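Local coordinates for B-cell lymphoma 3 protein (Homo sapiens, PDB 1K1A) that regulates transcription of NF-kappa-B target genes, inhibiting nuclear translocation of the p50 subunit in the cytoplasm and acting as a transcriptional activator in the nucleus, at residues 12-17 with 50-55. Sequence-based numbering, arbitrary orientation.
Sequences PLHIAV and LHLAVI
Val-17 and His-14 of helix 12-18 in ANK 1 meet Leu-52 and Ala-53 of helix 49-55 in ANK 2, a compact example of the stacking within an ankyrin repeat domain, in which equivalent helices of consecutive repeats lie side by side. The short segments of these two helices run nearly parallel, 12° apart, with axes 9.1 Å from each other at the closest point. Across this interface the contact is entirely van der Waals in character, without a hydrogen bond, and all four touching residues are buried.

Most of the contact centres on one methyl group, which touches backbone as well as side chain. Val-17 has chi1 at 170°, which sets CG1 anti to its own N and extends that branch to the neighbouring backbone, where CG1 lies 3.5 Å from Ala-53 N and 3.6 Å from Ala-53 CA. The same methyl also touches two beta carbons, Leu-52 CB at 3.9 Å and Ala-53 CB at 4.0 Å. The small side chain of Ala-53 accompanies a close backbone approach, its CA being 6.0 Å from that of Val-17. Ala-53 also packs on Val-61 and Val-62 of helix 59-67, so this packing continues into the second helix of ANK 2.

A methyl-to-ring-edge contact joins Leu-52 to His-14, the two side chains standing roughly perpendicular. NE2 of the imidazole makes a weak hydrogen bond to Ile-41 O, in the connection between the two repeats. On the leucine side, the CD1 methyl touches His-14 CB at 3.8 Å and approaches the imidazole rim, close to the plane of the ring, with Leu-52 CD1 3.5 Å from His-14 ND1.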
loop_
_atom_site.group_PDB
_atom_site.type_symbol
_atom_site.label_atom_id
_atom_site.label_comp_id
_atom_site.label_asym_id
_atom_site.label_seq_id
_atom_site.Cartn_x
_atom_site.Cartn_y
_atom_site.Cartn_z
ATOM N N PRO A 12 5.747 24.344 16.384
ATOM C CA PRO A 12 4.416 24.616 16.936
ATOM C C PRO A 12 3.304 23.929 16.154
ATOM O O PRO A 12 2.338 23.448 16.759
ATOM C CB PRO A 12 4.299 26.136 16.811
ATOM C CG PRO A 12 5.232 26.477 15.695
ATOM C CD PRO A 12 6.406 25.571 15.899
ATOM N N LEU A 13 3.436 23.866 14.833
ATOM C CA LEU A 13 2.411 23.233 14.017
ATOM C C LEU A 13 2.433 21.726 14.235
ATOM O O LEU A 13 1.386 21.085 14.299
ATOM C CB LEU A 13 2.605 23.577 12.539
ATOM C CG LEU A 13 1.485 23.179 11.576
ATOM C CD1 LEU A 13 0.116 23.617 12.083
ATOM C CD2 LEU A 13 1.755 23.764 10.178
ATOM N N HIS A 14 3.628 21.160 14.353
ATOM C CA HIS A 14 3.749 19.734 14.624
ATOM C C HIS A 14 3.036 19.410 15.928
ATOM O O HIS A 14 2.275 18.453 16.004
ATOM C CB HIS A 14 5.217 19.311 14.709
ATOM C CG HIS A 14 5.951 19.426 13.408
ATOM N ND1 HIS A 14 6.300 18.328 12.650
ATOM C CD2 HIS A 14 6.407 20.507 12.736
ATOM C CE1 HIS A 14 6.931 18.729 11.561
ATOM N NE2 HIS A 14 7.018 20.046 11.593
ATOM N N ILE A 15 3.287 20.225 16.947
ATOM C CA ILE A 15 2.676 20.037 18.267
ATOM C C ILE A 15 1.152 20.130 18.224
ATOM O O ILE A 15 0.458 19.282 18.787
ATOM C CB ILE A 15 3.222 21.077 19.257
ATOM C CG1 ILE A 15 4.739 20.967 19.389
ATOM C CG2 ILE A 15 2.517 20.959 20.600
ATOM C CD1 ILE A 15 5.229 19.637 19.887
ATOM N N ALA A 16 0.638 21.161 17.560
ATOM C CA ALA A 16 -0.802 21.358 17.435
ATOM C C ALA A 16 -1.471 20.130 16.820
ATOM O O ALA A 16 -2.585 19.761 17.201
ATOM C CB ALA A 16 -1.111 22.609 16.602
ATOM N N VAL A 17 -0.777 19.482 15.882
ATOM C CA VAL A 17 -1.327 18.309 15.217
ATOM C C VAL A 17 -1.404 17.116 16.150
ATOM O O VAL A 17 -2.456 16.505 16.294
ATOM C CB VAL A 17 -0.523 17.925 13.963
ATOM C CG1 VAL A 17 -0.979 16.557 13.441
ATOM C CG2 VAL A 17 -0.693 18.974 12.903
ATOM N N LEU A 50 1.687 17.081 8.066
ATOM C CA LEU A 50 0.743 16.188 7.400
ATOM C C LEU A 50 1.027 14.721 7.743
ATOM O O LEU A 50 0.098 13.946 7.999
ATOM C CB LEU A 50 0.744 16.403 5.875
ATOM C CG LEU A 50 -0.205 15.537 5.026
ATOM C CD1 LEU A 50 -1.670 15.707 5.472
ATOM C CD2 LEU A 50 -0.055 15.875 3.568
ATOM N N HIS A 51 2.302 14.342 7.736
ATOM C CA HIS A 51 2.684 12.991 8.124
ATOM C C HIS A 51 2.104 12.722 9.504
ATOM O O HIS A 51 1.557 11.656 9.760
ATOM C CB HIS A 51 4.208 12.845 8.220
ATOM C CG HIS A 51 4.928 12.933 6.904
ATOM N ND1 HIS A 51 4.503 12.282 5.765
ATOM C CD2 HIS A 51 6.075 13.568 6.567
ATOM C CE1 HIS A 51 5.345 12.531 4.778
ATOM N NE2 HIS A 51 6.305 13.312 5.236
ATOM N N LEU A 52 2.266 13.692 10.404
ATOM C CA LEU A 52 1.800 13.545 11.780
ATOM C C LEU A 52 0.281 13.438 11.887
ATOM O O LEU A 52 -0.244 12.714 12.742
ATOM C CB LEU A 52 2.330 14.684 12.652
ATOM C CG LEU A 52 3.808 14.528 13.017
ATOM C CD1 LEU A 52 4.302 15.711 13.871
ATOM C CD2 LEU A 52 4.030 13.206 13.731
ATOM N N ALA A 53 -0.423 14.152 11.019
ATOM C CA ALA A 53 -1.878 14.098 11.004
ATOM C C ALA A 53 -2.362 12.700 10.643
ATOM O O ALA A 53 -3.354 12.228 11.189
ATOM C CB ALA A 53 -2.441 15.118 10.046
ATOM N N VAL A 54 -1.663 12.046 9.719
ATOM C CA VAL A 54 -2.023 10.692 9.311
ATOM C C VAL A 54 -1.649 9.694 10.405
ATOM O O VAL A 54 -2.428 8.795 10.748
ATOM C CB VAL A 54 -1.311 10.294 8.016
ATOM C CG1 VAL A 54 -1.553 8.819 7.706
ATOM C CG2 VAL A 54 -1.763 11.181 6.872
ATOM N N ILE A 55 -0.461 9.870 10.968
ATOM C CA ILE A 55 0.018 9.000 12.032
ATOM C C ILE A 55 -0.873 9.093 13.283
ATOM O O ILE A 55 -1.075 8.103 13.978
ATOM C CB ILE A 55 1.484 9.350 12.380
ATOM C CG1 ILE A 55 2.443 8.791 11.322
ATOM C CG2 ILE A 55 1.846 8.843 13.771
ATOM C CD1 ILE A 55 3.762 9.550 11.228
#